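Local structure of Ice-binding protein (Colwellia, 3WP9) at residues A[152-157]-A[161-166]. The protein binds to the surface of ice crystals, inhibits their growth and suppresses ice recrystallization. Residues are numbered along the deposited sequence; the frame is centred on the assembly and turned at random.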
loop_
_atom_site.group_PDB
_atom_site.type_symbol
_atom_site.label_atom_id
_atom_site.label_comp_id
_atom_site.label_asym_id
_atom_site.label_seq_id
_atom_site.Cartn_x
_atom_site.Cartn_y
_atom_site.Cartn_z
ATOM N N VAL A 152 5.996 10.932 3.064
ATOM C CA VAL A 152 4.896 11.437 2.227
ATOM C C VAL A 152 4.046 12.272 3.187
ATOM O O VAL A 152 3.592 11.757 4.195
ATOM C CB VAL A 152 4.097 10.256 1.636
ATOM C CG1 VAL A 152 2.788 10.758 1.012
ATOM C CG2 VAL A 152 4.980 9.489 0.635
ATOM N N THR A 153 3.851 13.552 2.842
ATOM C CA THR A 153 3.093 14.470 3.686
ATOM C C THR A 153 1.769 14.818 3.068
ATOM O O THR A 153 1.729 15.004 1.863
ATOM C CB THR A 153 3.976 15.692 3.881
ATOM O OG1 THR A 153 5.105 15.246 4.664
ATOM C CG2 THR A 153 3.268 16.890 4.584
ATOM N N LEU A 154 0.750 14.861 3.890
ATOM C CA LEU A 154 -0.629 15.210 3.462
ATOM C C LEU A 154 -1.020 16.624 3.951
ATOM O O LEU A 154 -0.921 16.932 5.160
ATOM C CB LEU A 154 -1.632 14.249 3.982
ATOM C CG LEU A 154 -1.366 12.769 3.616
ATOM C CD1 LEU A 154 -2.516 11.938 4.131
ATOM C CD2 LEU A 154 -1.136 12.625 2.110
ATOM N N THR A 155 -1.426 17.464 3.006
ATOM C CA THR A 155 -1.994 18.785 3.397
ATOM C C THR A 155 -3.298 19.145 2.698
ATOM O O THR A 155 -3.690 18.533 1.693
ATOM C CB THR A 155 -1.005 19.879 3.127
ATOM O OG1 THR A 155 -0.732 20.017 1.724
ATOM C CG2 THR A 155 0.339 19.633 3.919
ATOM N N GLY A 156 -3.961 20.160 3.230
ATOM C CA GLY A 156 -5.222 20.642 2.599
ATOM C C GLY A 156 -6.483 19.848 2.931
ATOM O O GLY A 156 -7.614 20.297 2.619
ATOM N N GLY A 157 -6.370 18.695 3.582
ATOM C CA GLY A 157 -7.488 17.793 3.735
ATOM C C GLY A 157 -7.245 16.476 2.963
ATOM O O GLY A 157 -8.039 15.557 3.104
ATOM N N LYS A 161 -6.297 7.431 1.956
ATOM C CA LYS A 161 -7.179 6.474 1.217
ATOM C C LYS A 161 -7.415 6.938 -0.240
ATOM O O LYS A 161 -7.878 6.129 -1.085
ATOM C CB LYS A 161 -8.508 6.246 1.948
ATOM C CG LYS A 161 -9.495 7.412 1.781
ATOM C CD LYS A 161 -10.897 7.037 2.175
ATOM C CE LYS A 161 -11.864 8.037 1.546
ATOM N NZ LYS A 161 -13.225 8.030 2.183
ATOM N N ASN A 162 -7.133 8.195 -0.570
ATOM C CA ASN A 162 -7.296 8.729 -1.956
ATOM C C ASN A 162 -6.094 8.849 -2.818
ATOM O O ASN A 162 -6.135 9.445 -3.897
ATOM C CB ASN A 162 -7.948 10.114 -1.880
ATOM C CG ASN A 162 -9.415 10.031 -1.457
ATOM O OD1 ASN A 162 -10.122 9.041 -1.725
ATOM N ND2 ASN A 162 -9.885 11.086 -0.777
ATOM N N ILE A 163 -4.973 8.277 -2.360
ATOM C CA ILE A 163 -3.761 8.341 -3.107
ATOM C C ILE A 163 -3.434 6.864 -3.488
ATOM O O ILE A 163 -3.373 5.979 -2.568
ATOM C CB ILE A 163 -2.612 8.862 -2.206
ATOM C CG1 ILE A 163 -2.892 10.339 -1.783
ATOM C CG2 ILE A 163 -1.312 8.716 -2.943
ATOM C CD1 ILE A 163 -1.875 10.915 -0.809
ATOM N N PHE A 164 -3.324 6.633 -4.800
ATOM C CA PHE A 164 -3.163 5.226 -5.326
ATOM C C PHE A 164 -1.868 5.125 -6.011
ATOM O O PHE A 164 -1.603 5.843 -6.967
ATOM C CB PHE A 164 -4.370 4.795 -6.221
ATOM C CG PHE A 164 -5.705 4.893 -5.518
ATOM C CD1 PHE A 164 -6.261 3.836 -4.764
ATOM C CD2 PHE A 164 -6.405 6.112 -5.582
ATOM C CE1 PHE A 164 -7.503 3.953 -4.083
ATOM C CE2 PHE A 164 -7.605 6.241 -4.892
ATOM C CZ PHE A 164 -8.180 5.186 -4.171
ATOM N N TRP A 165 -1.001 4.194 -5.519
ATOM C CA TRP A 165 0.333 3.991 -6.092
ATOM C C TRP A 165 0.270 2.664 -6.817
ATOM O O TRP A 165 0.134 1.597 -6.192
ATOM C CB TRP A 165 1.413 3.885 -5.025
ATOM C CG TRP A 165 1.485 5.103 -4.049
ATOM C CD1 TRP A 165 0.803 5.269 -2.910
ATOM C CD2 TRP A 165 2.386 6.176 -4.183
ATOM N NE1 TRP A 165 1.225 6.439 -2.285
ATOM C CE2 TRP A 165 2.194 7.008 -3.059
ATOM C CE3 TRP A 165 3.350 6.523 -5.133
ATOM C CZ2 TRP A 165 2.937 8.172 -2.885
ATOM C CZ3 TRP A 165 4.087 7.630 -4.970
ATOM C CH2 TRP A 165 3.867 8.474 -3.833
ATOM N N GLN A 166 0.273 2.777 -8.124
ATOM C CA GLN A 166 0.275 1.577 -9.001
ATOM C C GLN A 166 1.719 1.366 -9.464
ATOM O O GLN A 166 2.265 2.147 -10.208
ATOM C CB GLN A 166 -0.715 1.826 -10.185
ATOM C CG GLN A 166 -0.634 0.723 -11.261
ATOM C CD GLN A 166 0.313 1.065 -12.395
ATOM O OE1 GLN A 166 0.241 2.186 -13.000
ATOM N NE2 GLN A 166 1.160 0.132 -12.731
#
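L154 and I163 meet methyl to methyl, CD2 of the leucine lying 3.5 Å from CD1 of the isoleucine. This is short for two methyl carbons in van der Waals contact. The two side chains run in opposing directions along offset lines. Within the two segments, their close contact is this one methyl pair. In I163, CG1 stands beside the backbone N and anti to the carbonyl carbon (chi1 -65°). The extended chi2 of 176° then carries CD1 out to the leucine.

V152 and W165 form the second, looser pair. CG2 of V152 approaches the six-membered part of the indole obliquely, 4.3 Å from CZ2 of W165. The indole NH is turned to another partner: NE1 donates a hydrogen bond to the backbone O of E180. That bond helps fix the rotation of the ring. F179 lies against the same indole, the ring planes inclined at about 40°.

The protein is a right-handed beta-helix, and 152-155 and 163-167 belong to two different parallel sheets of it. Their backbones stay well apart, with the CA atoms of L154 and I163 10.0 Å from each other. Alternate residues of each strand, V152 and L154 against I163 and W165, point inward and fill the space between the sheets with apolar groups. F128 of the neighbouring strand 126-129 packs on both V152 and I163. Within its own sheet, strand 163-167 lies next to 136-140, where I163 touches W136 and W165 touches M138.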